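Local coordinates for putative iron-uptake ABC transport system,periplasmic iron-binding protein (Campylobacter jejuni, PDB 3E13) that binds ferric iron in the periplasm and probably delivers it to an ABC transporter for uptake into the cell, at residues D181-V186 with A194-Y199. Sequence-based numbering, arbitrary orientation.
Sequences DQARQV and AVMNTY. With FE (Fe (III) ion), chain B.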
ATOM      1  N   ASP A 181     -10.783  -2.443   9.720  1.00 11.84           N
ATOM      2  CA  ASP A 181     -12.058  -1.978  10.249  1.00 11.70           C
ATOM      3  C   ASP A 181     -13.183  -2.006   9.205  1.00 11.06           C
ATOM      4  O   ASP A 181     -14.313  -2.436   9.496  1.00 11.57           O
ATOM      5  CB  ASP A 181     -11.854  -0.590  10.884  1.00 12.04           C
ATOM      6  CG  ASP A 181     -10.751  -0.600  11.915  1.00 16.58           C
ATOM      7  OD1 ASP A 181     -10.896  -1.353  12.890  1.00 20.68           O
ATOM      8  OD2 ASP A 181      -9.696   0.082  11.831  1.00 19.62           O
ATOM      9  N   GLN A 182     -12.893  -1.595   7.969  1.00 10.34           N
ATOM     10  CA  GLN A 182     -13.829  -1.710   6.882  1.00 10.48           C
ATOM     11  C   GLN A 182     -14.175  -3.188   6.684  1.00  8.91           C
ATOM     12  O   GLN A 182     -15.325  -3.518   6.481  1.00  8.89           O
ATOM     13  CB  GLN A 182     -13.258  -1.124   5.584  1.00  9.66           C
ATOM     14  CG  GLN A 182     -13.438   0.430   5.521  1.00  9.42           C
ATOM     15  CD  GLN A 182     -12.296   1.171   6.156  1.00 11.65           C
ATOM     16  OE1 GLN A 182     -12.452   2.048   7.081  1.00 13.94           O
ATOM     17  NE2 GLN A 182     -11.141   0.870   5.700  1.00  7.46           N
ATOM     18  N   ALA A 183     -13.179  -4.068   6.801  1.00 11.27           N
ATOM     19  CA  ALA A 183     -13.452  -5.496   6.647  1.00 10.65           C
ATOM     20  C   ALA A 183     -14.430  -5.993   7.723  1.00 10.97           C
ATOM     21  O   ALA A 183     -15.302  -6.831   7.461  1.00 10.03           O
ATOM     22  CB  ALA A 183     -12.149  -6.292   6.758  1.00 11.86           C
ATOM     23  N   ARG A 184     -14.242  -5.519   8.939  1.00 11.86           N
ATOM     24  CA  ARG A 184     -15.140  -5.915  10.027  1.00 12.32           C
ATOM     25  C   ARG A 184     -16.554  -5.434   9.713  1.00 12.73           C
ATOM     26  O   ARG A 184     -17.530  -6.153   9.996  1.00 12.64           O
ATOM     27  CB  ARG A 184     -14.688  -5.355  11.377  1.00 13.71           C
ATOM     28  CG  ARG A 184     -15.447  -5.936  12.616  1.00 20.01           C
ATOM     29  CD  ARG A 184     -15.263  -5.039  13.866  1.00 27.55           C
ATOM     30  NE  ARG A 184     -16.020  -5.477  15.052  1.00 36.40           N
ATOM     31  CZ  ARG A 184     -16.377  -4.681  16.094  1.00 40.89           C
ATOM     32  NH1 ARG A 184     -16.048  -3.376  16.130  1.00 42.73           N
ATOM     33  NH2 ARG A 184     -17.083  -5.198  17.101  1.00 41.51           N
ATOM     34  N   GLN A 185     -16.694  -4.234   9.162  1.00 11.71           N
ATOM     35  CA  GLN A 185     -18.010  -3.750   8.790  1.00 11.08           C
ATOM     36  C   GLN A 185     -18.697  -4.681   7.799  1.00 10.81           C
ATOM     37  O   GLN A 185     -19.880  -4.929   7.905  1.00 11.17           O
ATOM     38  CB  GLN A 185     -17.955  -2.346   8.235  1.00 10.38           C
ATOM     39  CG  GLN A 185     -17.653  -1.297   9.266  1.00 10.14           C
ATOM     40  CD  GLN A 185     -17.613   0.123   8.694  1.00 12.67           C
ATOM     41  OE1 GLN A 185     -18.535   0.958   8.930  1.00 17.53           O
ATOM     42  NE2 GLN A 185     -16.549   0.437   7.981  1.00  8.59           N
ATOM     43  N   VAL A 186     -17.948  -5.277   6.886  1.00 10.64           N
ATOM     44  CA  VAL A 186     -18.499  -6.278   5.965  1.00 11.10           C
ATOM     45  C   VAL A 186     -18.858  -7.607   6.628  1.00 12.27           C
ATOM     46  O   VAL A 186     -19.935  -8.161   6.393  1.00 11.51           O
ATOM     47  CB  VAL A 186     -17.508  -6.478   4.770  1.00 10.71           C
ATOM     48  CG1 VAL A 186     -17.902  -7.694   3.864  1.00 12.57           C
ATOM     49  CG2 VAL A 186     -17.473  -5.238   3.979  1.00 12.45           C
ATOM     50  N   ALA A 194     -16.296  -3.487   0.853  1.00  9.32           N
ATOM     51  CA  ALA A 194     -15.218  -2.715   1.409  1.00  9.65           C
ATOM     52  C   ALA A 194     -14.088  -2.562   0.414  1.00 10.08           C
ATOM     53  O   ALA A 194     -13.664  -3.558  -0.168  1.00 11.03           O
ATOM     54  CB  ALA A 194     -14.695  -3.396   2.623  1.00 10.45           C
ATOM     55  N   VAL A 195     -13.564  -1.357   0.298  1.00  9.03           N
ATOM     56  CA  VAL A 195     -12.315  -1.122  -0.437  1.00  9.69           C
ATOM     57  C   VAL A 195     -11.156  -1.426   0.497  1.00  9.23           C
ATOM     58  O   VAL A 195     -11.051  -0.822   1.578  1.00  9.37           O
ATOM     59  CB  VAL A 195     -12.265   0.308  -0.969  1.00  9.08           C
ATOM     60  CG1 VAL A 195     -10.974   0.533  -1.712  1.00  9.04           C
ATOM     61  CG2 VAL A 195     -13.509   0.625  -1.869  1.00 11.24           C
ATOM     62  N   MET A 196     -10.319  -2.399   0.134  1.00  9.98           N
ATOM     63  CA  MET A 196      -9.218  -2.812   0.987  1.00  9.60           C
ATOM     64  C   MET A 196      -8.084  -3.550   0.248  1.00  9.59           C
ATOM     65  O   MET A 196      -8.295  -4.101  -0.821  1.00  9.36           O
ATOM     66  CB  MET A 196      -9.726  -3.699   2.146  1.00 10.87           C
ATOM     67  CG  MET A 196     -10.330  -5.046   1.715  1.00 10.63           C
ATOM     68  SD  MET A 196     -10.936  -6.092   3.060  1.00 11.16           S
ATOM     69  CE  MET A 196      -9.472  -6.284   3.969  1.00 11.27           C
ATOM     70  N   ASN A 197      -6.903  -3.595   0.857  1.00  8.87           N
ATOM     71  CA  ASN A 197      -5.748  -4.255   0.275  1.00  8.37           C
ATOM     72  C   ASN A 197      -5.789  -5.754   0.579  1.00  8.76           C
ATOM     73  O   ASN A 197      -6.300  -6.232   1.614  1.00  9.01           O
ATOM     74  CB  ASN A 197      -4.428  -3.690   0.795  1.00  8.53           C
ATOM     75  CG  ASN A 197      -4.112  -2.298   0.285  1.00  6.99           C
ATOM     76  OD1 ASN A 197      -4.633  -1.843  -0.761  1.00  8.21           O
ATOM     77  ND2 ASN A 197      -3.221  -1.606   1.009  1.00  8.82           N
ATOM     78  N   THR A 198      -5.281  -6.523  -0.366  1.00  8.59           N
ATOM     79  CA  THR A 198      -5.341  -7.955  -0.293  1.00  8.92           C
ATOM     80  C   THR A 198      -4.673  -8.558   0.935  1.00  8.69           C
ATOM     81  O   THR A 198      -5.196  -9.515   1.543  1.00  7.65           O
ATOM     82  CB  THR A 198      -4.660  -8.575  -1.526  1.00  7.97           C
ATOM     83  OG1 THR A 198      -3.419  -7.883  -1.823  1.00 10.19           O
ATOM     84  CG2 THR A 198      -5.502  -8.489  -2.789  1.00 10.22           C
ATOM     85  N   TYR A 199      -3.495  -8.040   1.289  1.00  8.27           N
ATOM     86  CA  TYR A 199      -2.717  -8.632   2.380  1.00  8.51           C
ATOM     87  C   TYR A 199      -3.460  -8.606   3.703  1.00  7.62           C
ATOM     88  O   TYR A 199      -3.271  -9.449   4.538  1.00  8.15           O
ATOM     89  CB  TYR A 199      -1.307  -8.023   2.498  1.00  7.91           C
ATOM     90  CG  TYR A 199      -1.315  -6.560   2.703  1.00  8.62           C
ATOM     91  CD1 TYR A 199      -1.385  -6.034   3.977  1.00  9.19           C
ATOM     92  CD2 TYR A 199      -1.321  -5.692   1.615  1.00  7.72           C
ATOM     93  CE1 TYR A 199      -1.476  -4.697   4.168  1.00 10.70           C
ATOM     94  CE2 TYR A 199      -1.403  -4.330   1.802  1.00  8.85           C
ATOM     95  CZ  TYR A 199      -1.459  -3.839   3.070  1.00  7.28           C
ATOM     96  OH  TYR A 199      -1.575  -2.469   3.289  1.00  7.13           O
TER
HETATM   97 FE    FE B 326      -1.154  -1.422   5.031  1.00 10.42          FE
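Residues 181-186 of helix 179-188 pack over residues 194-197 of strand 193-197, with Q182, A183 and V186 set against A194 and M196; the axes of these segments approach to 7.9 Å, their chain directions 136° apart. A194 forms the centre of the contact. Its methyl group lies between two successive turns of the helix, with CB 3.6 Å from V186 CG2 and 4.0 Å from Q182 CB. That branch of V186 stands anti to its carbonyl carbon and thereby reaches the strand. Two residues along the strand, M196 meets A183. Its chi1 (65°) and extended chi2 bring SD to A183 CB, and the bend at chi3 (-59°) folds CE back onto the same methyl, at 3.9 Å. L219 of strand 219-222, which also pairs with strand 97-109, touches A183, V186 and M196, and V135 of strand 134-135, the parallel neighbour of this strand, touches Q182 and A194. Beyond the strand, Y199 OH binds the iron at 2.1 Å together with H11, Y12, Y143 and Y200. N197 ND2 donates to Y199 OH at 2.9 Å, nearly in its own amide plane, a second-shell bond that would help to orient the Y199 oxygen and, if it binds as a phenolate, probably offset part of its negative charge. No hydrogen bond joins 181-186 to 194-199, although D179 OD2, at the start of the helix, bonds N197 N; methyls and a thioether make the direct contact, and the N197-Y199 bond lies beyond it, next to the iron.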